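Polyphosphate:AMP phosphotransferase (Pseudomonas aeruginosa PAO1, PDB 3CZP) uses inorganic polyphosphate as phosphate donor to convert AMP to ADP, and GMP to GDP less efficiently, with magnesium as cofactor. Local coordinates at residues Glu27-Ala32 with Ile228-Leu233; Lys294-His299 with Ala492-Asp497; Ser6-His11 with Trp153-Lys158. One frame throughout, in Å; residues are numbered along the deposited sequence.

Contact 1. Residues Glu27-Ala32 with Ile228-Leu233; sequences EALLEA and ILLEGL
In the first of the two fused PPK2 domains, which have the P-loop kinase type of parallel sheet flanked by helices, helix 15-39 packs on helix 218-238 through the turns 27-32 and 228-233. The two segment axes come within 10.0 Å and run in roughly the same direction, 38° apart. Leu230 makes the largest single contribution. Its CG stands anti to the backbone N (chi1 -177°), which directs both methyls at the facing helix: CD1 lies 3.7 Å from Ala28 CB, with CD2 beside the same methyl. CD1 also rests 3.5 Å from Ala28 O, the carbonyl that accepts the helical hydrogen bond from Ala32 N, so this leucine packs against backbone as well as side chain. Leu29 answers from the other helix. Its CG is anti to the carbonyl carbon, and the side chain crosses Leu230 obliquely, bringing CD2 to 3.9 Å from Leu230 CB. One turn further on, the Ala32 methyl meets Leu233 CD2 at 3.7 Å. Leu229 contributes little here beyond a 4.4 Å approach of its CB to Leu29 CD2; its side chain instead reaches the sheet at Ile46, Phe150 and Phe152. Helix 15-39 also meets the second subunit, where Glu27 makes a salt bridge to Arg432 of that subunit. Since no hydrogen bond crosses between the two segments, the pairing rests on apolar packing, with leucine methyls against the two alanines and Leu29 crossing Leu230; the small Ala28 side chain lets Leu230 CD1 reach the helix backbone.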
loop_
_atom_site.group_PDB
_atom_site.type_symbol
_atom_site.label_atom_id
_atom_site.label_comp_id
_atom_site.label_asym_id
_atom_site.label_seq_id
_atom_site.Cartn_x
_atom_site.Cartn_y
_atom_site.Cartn_z
ATOM N N GLU A 27 -15.534 26.277 -14.052
ATOM C CA GLU A 27 -14.223 26.750 -14.454
ATOM C C GLU A 27 -13.339 27.109 -13.211
ATOM O O GLU A 27 -12.184 26.710 -13.148
ATOM C CB GLU A 27 -14.333 27.902 -15.443
ATOM C CG GLU A 27 -13.392 27.749 -16.581
ATOM C CD GLU A 27 -13.689 26.529 -17.543
ATOM O OE1 GLU A 27 -12.698 26.079 -18.140
ATOM O OE2 GLU A 27 -14.859 26.042 -17.734
ATOM N N ALA A 28 -13.900 27.838 -12.241
ATOM C CA ALA A 28 -13.218 28.190 -11.005
ATOM C C ALA A 28 -12.852 26.931 -10.193
ATOM O O ALA A 28 -11.760 26.872 -9.650
ATOM C CB ALA A 28 -14.060 29.151 -10.126
ATOM N N LEU A 29 -13.726 25.913 -10.163
ATOM C CA LEU A 29 -13.364 24.655 -9.493
ATOM C C LEU A 29 -12.167 23.954 -10.140
ATOM O O LEU A 29 -11.164 23.607 -9.472
ATOM C CB LEU A 29 -14.567 23.692 -9.351
ATOM C CG LEU A 29 -15.590 24.069 -8.271
ATOM C CD1 LEU A 29 -16.999 23.293 -8.459
ATOM C CD2 LEU A 29 -15.053 23.834 -6.879
ATOM N N LEU A 30 -12.240 23.810 -11.448
ATOM C CA LEU A 30 -11.191 23.207 -12.197
ATOM C C LEU A 30 -9.857 23.907 -11.974
ATOM O O LEU A 30 -8.815 23.244 -11.787
ATOM C CB LEU A 30 -11.549 23.158 -13.672
ATOM C CG LEU A 30 -12.462 22.097 -14.247
ATOM C CD1 LEU A 30 -12.650 22.433 -15.766
ATOM C CD2 LEU A 30 -11.927 20.706 -13.994
ATOM N N GLU A 31 -9.871 25.238 -11.949
ATOM C CA GLU A 31 -8.661 26.005 -11.642
ATOM C C GLU A 31 -8.108 25.836 -10.221
ATOM O O GLU A 31 -6.869 25.891 -10.012
ATOM C CB GLU A 31 -8.902 27.505 -11.942
ATOM C CG GLU A 31 -8.982 27.793 -13.443
ATOM C CD GLU A 31 -7.610 27.630 -14.148
ATOM O OE1 GLU A 31 -6.723 28.473 -13.882
ATOM O OE2 GLU A 31 -7.410 26.668 -14.945
ATOM N N ALA A 32 -9.015 25.752 -9.234
ATOM C CA ALA A 32 -8.675 25.551 -7.846
ATOM C C ALA A 32 -8.095 24.137 -7.714
ATOM O O ALA A 32 -7.116 23.934 -7.069
ATOM C CB ALA A 32 -9.935 25.715 -6.934
ATOM N N ILE A 228 -19.544 26.113 -1.667
ATOM C CA ILE A 228 -18.854 25.910 -0.373
ATOM C C ILE A 228 -17.435 25.335 -0.610
ATOM O O ILE A 228 -16.446 25.794 -0.007
ATOM C CB ILE A 228 -19.690 25.032 0.590
ATOM C CG1 ILE A 228 -20.949 25.804 1.083
ATOM C CG2 ILE A 228 -18.863 24.555 1.822
ATOM C CD1 ILE A 228 -22.070 24.847 1.646
ATOM N N LEU A 229 -17.341 24.316 -1.465
ATOM C CA LEU A 229 -16.061 23.742 -1.834
ATOM C C LEU A 229 -15.088 24.796 -2.443
ATOM O O LEU A 229 -13.921 24.857 -2.056
ATOM C CB LEU A 229 -16.260 22.627 -2.840
ATOM C CG LEU A 229 -16.779 21.279 -2.367
ATOM C CD1 LEU A 229 -16.812 20.405 -3.631
ATOM C CD2 LEU A 229 -15.908 20.633 -1.220
ATOM N N LEU A 230 -15.572 25.587 -3.416
ATOM C CA LEU A 230 -14.730 26.599 -4.040
ATOM C C LEU A 230 -14.211 27.579 -3.036
ATOM O O LEU A 230 -13.028 27.895 -3.011
ATOM C CB LEU A 230 -15.470 27.355 -5.188
ATOM C CG LEU A 230 -14.608 28.372 -5.902
ATOM C CD1 LEU A 230 -13.519 27.672 -6.773
ATOM C CD2 LEU A 230 -15.523 29.342 -6.711
ATOM N N GLU A 231 -15.101 28.084 -2.196
ATOM C CA GLU A 231 -14.725 29.077 -1.197
ATOM C C GLU A 231 -13.667 28.552 -0.270
ATOM O O GLU A 231 -12.648 29.229 -0.007
ATOM C CB GLU A 231 -15.953 29.486 -0.380
ATOM C CG GLU A 231 -15.727 30.678 0.505
ATOM C CD GLU A 231 -17.024 31.168 1.174
ATOM O OE1 GLU A 231 -18.156 30.843 0.678
ATOM O OE2 GLU A 231 -16.907 31.900 2.190
ATOM N N GLY A 232 -13.911 27.353 0.245
ATOM C CA GLY A 232 -12.992 26.699 1.185
ATOM C C GLY A 232 -11.644 26.398 0.546
ATOM O O GLY A 232 -10.619 26.615 1.149
ATOM N N LEU A 233 -11.641 25.908 -0.689
ATOM C CA LEU A 233 -10.423 25.608 -1.385
ATOM C C LEU A 233 -9.621 26.841 -1.792
ATOM O O LEU A 233 -8.411 26.882 -1.567
ATOM C CB LEU A 233 -10.754 24.706 -2.584
ATOM C CG LEU A 233 -9.623 23.964 -3.274
ATOM C CD1 LEU A 233 -8.716 23.158 -2.352
ATOM C CD2 LEU A 233 -10.209 23.080 -4.386
#

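Contact 2. Residues Lys294-His299 with Ala492-Asp497; sequences KRFRQH and AAYKKD
Tyr494 leaves the last turns of helix 475-496 with CG anti to the carbonyl carbon, and its CB lies 3.8 Å from Arg295 NH1. Further out, CD2 sits over one face of the Arg295 guanidinium, 3.6 Å from Arg295 NE; the two planes are 27° apart. The arginine chain bends at chi3 to lie across the ring in this way, while its NE forms a salt bridge with Asp293. Next along the same ring face comes the aliphatic root of that arginine: Arg295 CB stands 3.7 Å from the Tyr494 ring centroid and only 15° off the normal, a CH-pi contact. On the rim, Tyr494 CE1 approaches His299 CD2 at 3.8 Å, with the imidazole carbon near the phenol plane. At the tip, Tyr494 OH lies 3.3 Å from Phe296 CB, at the edge of the phenylalanine ring, and is hydrogen-bonded to Leu290 O.

In the fold, the contact joins the end of the final helix of the second PPK2 domain to the 3-10 connection between helix 273-292 and strand 300-307, the central strand of its parallel sheet.

Beyond the tyrosine, His299 and Asp497 meet tip to tip in a His-carboxylate hydrogen bond. His299 NE2 donates to the syn lone pair of Asp497 OD2 at 2.6 Å, almost straight at 177° and in the imidazole plane. The other ring nitrogen, ND1, is hydrogen-bonded to Gly403 O, so both ring nitrogens face acceptors, consistent with a doubly protonated, positively charged imidazole beside the carboxylate. Ala493 CB covers one imidazole face and Gln298 CG the opposite one. The Gln298 amide stacks against the Asp497 carboxylate, its NE2 3.3 Å from Asp497 OD1, at an angle too poor for a hydrogen bond.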
loop_
_atom_site.group_PDB
_atom_site.type_symbol
_atom_site.label_atom_id
_atom_site.label_comp_id
_atom_site.label_asym_id
_atom_site.label_seq_id
_atom_site.Cartn_x
_atom_site.Cartn_y
_atom_site.Cartn_z
ATOM N N LYS A 294 -4.065 -20.780 21.952
ATOM C CA LYS A 294 -5.275 -20.439 21.165
ATOM C C LYS A 294 -5.796 -19.006 21.479
ATOM O O LYS A 294 -6.436 -18.366 20.647
ATOM C CB LYS A 294 -6.387 -21.502 21.379
ATOM C CG LYS A 294 -6.840 -21.717 22.863
ATOM C CD LYS A 294 -8.211 -22.490 23.041
ATOM C CE LYS A 294 -8.035 -23.899 23.654
ATOM N NZ LYS A 294 -9.264 -24.479 24.351
ATOM N N ARG A 295 -5.504 -18.485 22.671
ATOM C CA ARG A 295 -6.046 -17.190 23.087
ATOM C C ARG A 295 -5.422 -16.038 22.319
ATOM O O ARG A 295 -5.997 -14.958 22.236
ATOM C CB ARG A 295 -5.888 -17.005 24.596
ATOM C CG ARG A 295 -6.803 -17.995 25.354
ATOM C CD ARG A 295 -6.615 -17.952 26.825
ATOM N NE ARG A 295 -5.326 -18.516 27.230
ATOM C CZ ARG A 295 -4.928 -18.615 28.483
ATOM N NH1 ARG A 295 -5.709 -18.167 29.474
ATOM N NH2 ARG A 295 -3.747 -19.140 28.750
ATOM N N PHE A 296 -4.252 -16.276 21.740
ATOM C CA PHE A 296 -3.614 -15.265 20.932
ATOM C C PHE A 296 -4.375 -14.897 19.663
ATOM O O PHE A 296 -4.169 -13.832 19.119
ATOM C CB PHE A 296 -2.196 -15.696 20.583
ATOM C CG PHE A 296 -1.329 -14.550 20.154
ATOM C CD1 PHE A 296 -1.024 -13.524 21.045
ATOM C CD2 PHE A 296 -0.792 -14.499 18.897
ATOM C CE1 PHE A 296 -0.216 -12.455 20.648
ATOM C CE2 PHE A 296 -0.032 -13.417 18.523
ATOM C CZ PHE A 296 0.246 -12.421 19.417
ATOM N N ARG A 297 -5.247 -15.785 19.177
ATOM C CA ARG A 297 -6.102 -15.506 17.996
ATOM C C ARG A 297 -6.979 -14.294 18.132
ATOM O O ARG A 297 -7.381 -13.710 17.151
ATOM C CB ARG A 297 -7.066 -16.677 17.734
ATOM C CG ARG A 297 -6.358 -17.901 17.291
ATOM C CD ARG A 297 -7.288 -19.066 17.088
ATOM N NE ARG A 297 -6.501 -20.128 16.469
ATOM C CZ ARG A 297 -6.172 -20.159 15.182
ATOM N NH1 ARG A 297 -5.437 -21.166 14.726
ATOM N NH2 ARG A 297 -6.607 -19.212 14.343
ATOM N N GLN A 298 -7.331 -13.989 19.369
ATOM C CA GLN A 298 -8.140 -12.837 19.711
ATOM C C GLN A 298 -7.315 -11.568 19.792
ATOM O O GLN A 298 -7.859 -10.492 20.023
ATOM C CB GLN A 298 -8.797 -13.135 21.052
ATOM C CG GLN A 298 -9.286 -11.954 21.858
ATOM C CD GLN A 298 -10.089 -12.390 23.078
ATOM O OE1 GLN A 298 -10.110 -13.585 23.428
ATOM N NE2 GLN A 298 -10.727 -11.411 23.757
ATOM N N HIS A 299 -6.014 -11.676 19.558
ATOM C CA HIS A 299 -5.090 -10.611 19.844
ATOM C C HIS A 299 -4.042 -10.413 18.758
ATOM O O HIS A 299 -3.917 -11.185 17.813
ATOM C CB HIS A 299 -4.341 -10.924 21.165
ATOM C CG HIS A 299 -5.223 -10.912 22.382
ATOM N ND1 HIS A 299 -5.750 -9.747 22.916
ATOM C CD2 HIS A 299 -5.679 -11.918 23.158
ATOM C CE1 HIS A 299 -6.488 -10.044 23.973
ATOM N NE2 HIS A 299 -6.467 -11.355 24.136
ATOM N N ALA A 492 -1.254 -11.093 30.975
ATOM C CA ALA A 492 -2.176 -10.139 31.538
ATOM C C ALA A 492 -3.433 -9.971 30.703
ATOM O O ALA A 492 -4.563 -9.935 31.256
ATOM C CB ALA A 492 -1.504 -8.785 31.723
ATOM N N ALA A 493 -3.216 -9.794 29.398
ATOM C CA ALA A 493 -4.247 -9.750 28.389
ATOM C C ALA A 493 -5.158 -10.972 28.472
ATOM O O ALA A 493 -6.380 -10.838 28.463
ATOM C CB ALA A 493 -3.616 -9.687 27.011
ATOM N N TYR A 494 -4.578 -12.169 28.545
ATOM C CA TYR A 494 -5.424 -13.376 28.659
ATOM C C TYR A 494 -6.291 -13.390 29.927
ATOM O O TYR A 494 -7.412 -13.915 29.936
ATOM C CB TYR A 494 -4.576 -14.648 28.634
ATOM C CG TYR A 494 -3.837 -14.895 27.355
ATOM C CD1 TYR A 494 -4.139 -14.180 26.179
ATOM C CD2 TYR A 494 -2.839 -15.851 27.298
ATOM C CE1 TYR A 494 -3.453 -14.414 25.014
ATOM C CE2 TYR A 494 -2.153 -16.084 26.134
ATOM C CZ TYR A 494 -2.448 -15.354 24.988
ATOM O OH TYR A 494 -1.734 -15.578 23.814
ATOM N N LYS A 495 -5.740 -12.852 31.000
ATOM C CA LYS A 495 -6.439 -12.796 32.287
ATOM C C LYS A 495 -7.600 -11.807 32.245
ATOM O O LYS A 495 -8.520 -11.914 33.044
ATOM C CB LYS A 495 -5.485 -12.399 33.393
ATOM C CG LYS A 495 -4.552 -13.501 33.877
ATOM C CD LYS A 495 -3.553 -12.903 34.844
ATOM C CE LYS A 495 -2.453 -13.899 35.244
ATOM N NZ LYS A 495 -1.556 -13.341 36.307
ATOM N N LYS A 496 -7.528 -10.842 31.329
ATOM C CA LYS A 496 -8.573 -9.859 31.111
ATOM C C LYS A 496 -9.673 -10.400 30.195
ATOM O O LYS A 496 -10.826 -10.071 30.401
ATOM C CB LYS A 496 -7.939 -8.579 30.550
ATOM C CG LYS A 496 -8.851 -7.348 30.472
ATOM C CD LYS A 496 -8.023 -6.130 29.938
ATOM C CE LYS A 496 -8.842 -5.008 29.256
ATOM N NZ LYS A 496 -7.924 -4.085 28.504
ATOM N N ASP A 497 -9.318 -11.243 29.256
ATOM C CA ASP A 497 -10.289 -11.835 28.388
ATOM C C ASP A 497 -11.215 -12.747 29.141
ATOM O O ASP A 497 -10.861 -13.324 30.144
ATOM C CB ASP A 497 -9.626 -12.697 27.341
ATOM C CG ASP A 497 -8.639 -11.960 26.522
ATOM O OD1 ASP A 497 -8.781 -10.759 26.361
ATOM O OD2 ASP A 497 -7.725 -12.589 26.048
#

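Contact 3. Residues Ser6-His11 with Trp153-Lys158; sequences SAEVGH and WFHLSK
One hydrogen bond dominates the polar side of this contact: His155 NE2 donates to Glu8 OE2 at 2.8 Å, with an N-H...O angle of 172°. The carboxylate oxygen lies only 3° out of the imidazole plane and accepts the N-H with its anti lone pair, away from OE1. Glu8 gets there with CG anti to its carbonyl carbon and an extended chain beyond, so that carboxylate and ring end up nearly coplanar, 10° apart. His155, for its part, has CG anti to the backbone N. Its second nitrogen, ND1, accepts a weak bond of 3.3 Å from Trp153 NE1. One nitrogen donates and the other accepts, consistent with a neutral imidazole protonated on NE2; the Glu8 bond mainly sets the ring's orientation, and the weak Trp153 bond favours the same flip.

In the fold, His155 ends strand 148-155, which runs between strands 44-50 and 210-214 in the parallel sheet of the first PPK2 domain; segment 6-11 crosses beside this end on its way to helix 15-39. Ser157 follows as the N-cap of helix 158-163, its side chain capping a backbone N just past the segment.

The remaining contacts are by van der Waals packing. Ala7 O approaches the imidazole edge near its plane, 3.6 Å from His155 CD2, and the methyl of Ala7 stands 4.4 Å from His155 CB. Ser157 CB supports the acid from the strand's continuation, lying 3.5 Å from Glu8 CD; because its OG is turned to the capping role, the serine offers carbon rather than hydroxyl to the glutamate. Aromatic stacking comes from outside the two segments: Phe4 stacks with the rings of both Trp153 and His155, while Tyr189 touches Glu8 and His155.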
loop_
_atom_site.group_PDB
_atom_site.type_symbol
_atom_site.label_atom_id
_atom_site.label_comp_id
_atom_site.label_asym_id
_atom_site.label_seq_id
_atom_site.Cartn_x
_atom_site.Cartn_y
_atom_site.Cartn_z
ATOM N N SER A 6 -33.500 24.921 9.677
ATOM C CA SER A 6 -32.949 25.924 8.748
ATOM C C SER A 6 -32.999 25.436 7.270
ATOM O O SER A 6 -33.293 26.200 6.339
ATOM C CB SER A 6 -31.504 26.243 9.160
ATOM O OG SER A 6 -31.158 27.575 8.840
ATOM N N ALA A 7 -32.753 24.141 7.105
ATOM C CA ALA A 7 -32.653 23.459 5.831
ATOM C C ALA A 7 -33.971 22.692 5.572
ATOM O O ALA A 7 -33.992 21.638 4.893
ATOM C CB ALA A 7 -31.457 22.488 5.852
ATOM N N GLU A 8 -35.050 23.187 6.169
ATOM C CA GLU A 8 -36.384 22.634 5.933
ATOM C C GLU A 8 -37.332 23.701 5.408
ATOM O O GLU A 8 -38.511 23.410 5.188
ATOM C CB GLU A 8 -36.919 21.989 7.218
ATOM C CG GLU A 8 -36.181 20.713 7.548
ATOM C CD GLU A 8 -36.766 19.936 8.687
ATOM O OE1 GLU A 8 -37.704 20.427 9.319
ATOM O OE2 GLU A 8 -36.274 18.828 8.958
ATOM N N VAL A 9 -36.791 24.907 5.184
ATOM C CA VAL A 9 -37.550 26.080 4.701
ATOM C C VAL A 9 -37.867 25.982 3.182
ATOM O O VAL A 9 -38.769 26.670 2.681
ATOM C CB VAL A 9 -36.799 27.435 5.029
ATOM C CG1 VAL A 9 -37.593 28.671 4.449
ATOM C CG2 VAL A 9 -36.544 27.585 6.573
ATOM N N GLY A 10 -37.140 25.144 2.437
ATOM C CA GLY A 10 -37.517 24.872 1.024
ATOM C C GLY A 10 -36.704 25.627 -0.018
ATOM O O GLY A 10 -37.261 26.142 -1.008
ATOM N N HIS A 11 -35.386 25.668 0.194
ATOM C CA HIS A 11 -34.445 26.350 -0.719
ATOM C C HIS A 11 -34.542 25.796 -2.155
ATOM O O HIS A 11 -34.643 24.590 -2.334
ATOM C CB HIS A 11 -33.009 26.203 -0.222
ATOM C CG HIS A 11 -32.762 26.729 1.152
ATOM N ND1 HIS A 11 -33.018 25.988 2.289
ATOM C CD2 HIS A 11 -32.206 27.890 1.577
ATOM C CE1 HIS A 11 -32.648 26.678 3.352
ATOM N NE2 HIS A 11 -32.137 27.827 2.950
ATOM N N TRP A 153 -23.922 17.366 5.128
ATOM C CA TRP A 153 -25.122 16.657 5.490
ATOM C C TRP A 153 -26.272 17.086 4.578
ATOM O O TRP A 153 -26.779 18.194 4.673
ATOM C CB TRP A 153 -25.475 16.940 6.964
ATOM C CG TRP A 153 -26.791 16.302 7.414
ATOM C CD1 TRP A 153 -28.033 16.710 7.107
ATOM C CD2 TRP A 153 -26.941 15.159 8.243
ATOM N NE1 TRP A 153 -28.970 15.869 7.655
ATOM C CE2 TRP A 153 -28.312 14.913 8.374
ATOM C CE3 TRP A 153 -26.045 14.302 8.879
ATOM C CZ2 TRP A 153 -28.803 13.898 9.162
ATOM C CZ3 TRP A 153 -26.553 13.266 9.645
ATOM C CH2 TRP A 153 -27.893 13.081 9.779
ATOM N N PHE A 154 -26.661 16.181 3.694
ATOM C CA PHE A 154 -27.759 16.343 2.770
ATOM C C PHE A 154 -29.069 16.038 3.483
ATOM O O PHE A 154 -29.260 14.911 3.994
ATOM C CB PHE A 154 -27.573 15.395 1.576
ATOM C CG PHE A 154 -26.421 15.785 0.684
ATOM C CD1 PHE A 154 -26.637 16.474 -0.502
ATOM C CD2 PHE A 154 -25.102 15.548 1.075
ATOM C CE1 PHE A 154 -25.573 16.894 -1.281
ATOM C CE2 PHE A 154 -24.029 15.933 0.253
ATOM C CZ PHE A 154 -24.265 16.597 -0.899
ATOM N N HIS A 155 -29.953 17.032 3.551
ATOM C CA HIS A 155 -31.131 16.932 4.380
ATOM C C HIS A 155 -32.443 16.878 3.603
ATOM O O HIS A 155 -32.604 17.566 2.609
ATOM C CB HIS A 155 -31.228 18.141 5.301
ATOM C CG HIS A 155 -32.195 17.937 6.407
ATOM N ND1 HIS A 155 -32.096 16.883 7.290
ATOM C CD2 HIS A 155 -33.316 18.614 6.749
ATOM C CE1 HIS A 155 -33.092 16.947 8.153
ATOM N NE2 HIS A 155 -33.850 17.983 7.838
ATOM N N LEU A 156 -33.406 16.121 4.147
ATOM C CA LEU A 156 -34.806 16.279 3.809
ATOM C C LEU A 156 -35.558 16.242 5.104
ATOM O O LEU A 156 -35.133 15.610 6.063
ATOM C CB LEU A 156 -35.314 15.158 2.894
ATOM C CG LEU A 156 -34.762 14.952 1.473
ATOM C CD1 LEU A 156 -35.290 13.606 0.906
ATOM C CD2 LEU A 156 -35.083 16.148 0.567
ATOM N N SER A 157 -36.679 16.940 5.138
ATOM C CA SER A 157 -37.602 16.817 6.249
ATOM C C SER A 157 -38.396 15.543 6.086
ATOM O O SER A 157 -38.423 14.907 5.038
ATOM C CB SER A 157 -38.527 18.037 6.389
ATOM O OG SER A 157 -39.418 18.101 5.308
ATOM N N LYS A 158 -39.062 15.192 7.171
ATOM C CA LYS A 158 -39.855 13.982 7.200
ATOM C C LYS A 158 -40.866 13.976 6.066
ATOM O O LYS A 158 -40.965 12.990 5.346
ATOM C CB LYS A 158 -40.541 13.866 8.545
ATOM C CG LYS A 158 -41.109 12.503 8.837
ATOM C CD LYS A 158 -41.515 12.459 10.263
ATOM C CE LYS A 158 -42.143 11.110 10.669
ATOM N NZ LYS A 158 -41.153 10.023 10.904
#

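How the contacts relate
Contact 1 belongs to the first PPK2 domain and contact 2 to the second, their centres about 51 Å apart on opposite sides of the chain's centre; contact 3 packs the N-terminal 6-11 against strand 148-155 of the first domain. Contacts 1 and 3 are largely buried, whereas contact 2 is partly exposed. Strand 148-155 links the first pair: leucines of contact 1 pack on its residues, and contact 3 forms at its end. Nearest atoms of contacts 1 and 3 are about 8 Å apart, without touching. The side chains that meet in contact 1 are all apolar, while contacts 2 and 3 each have a His-carboxylate bond, syn at the end of the last helix, anti beside a helix N-cap.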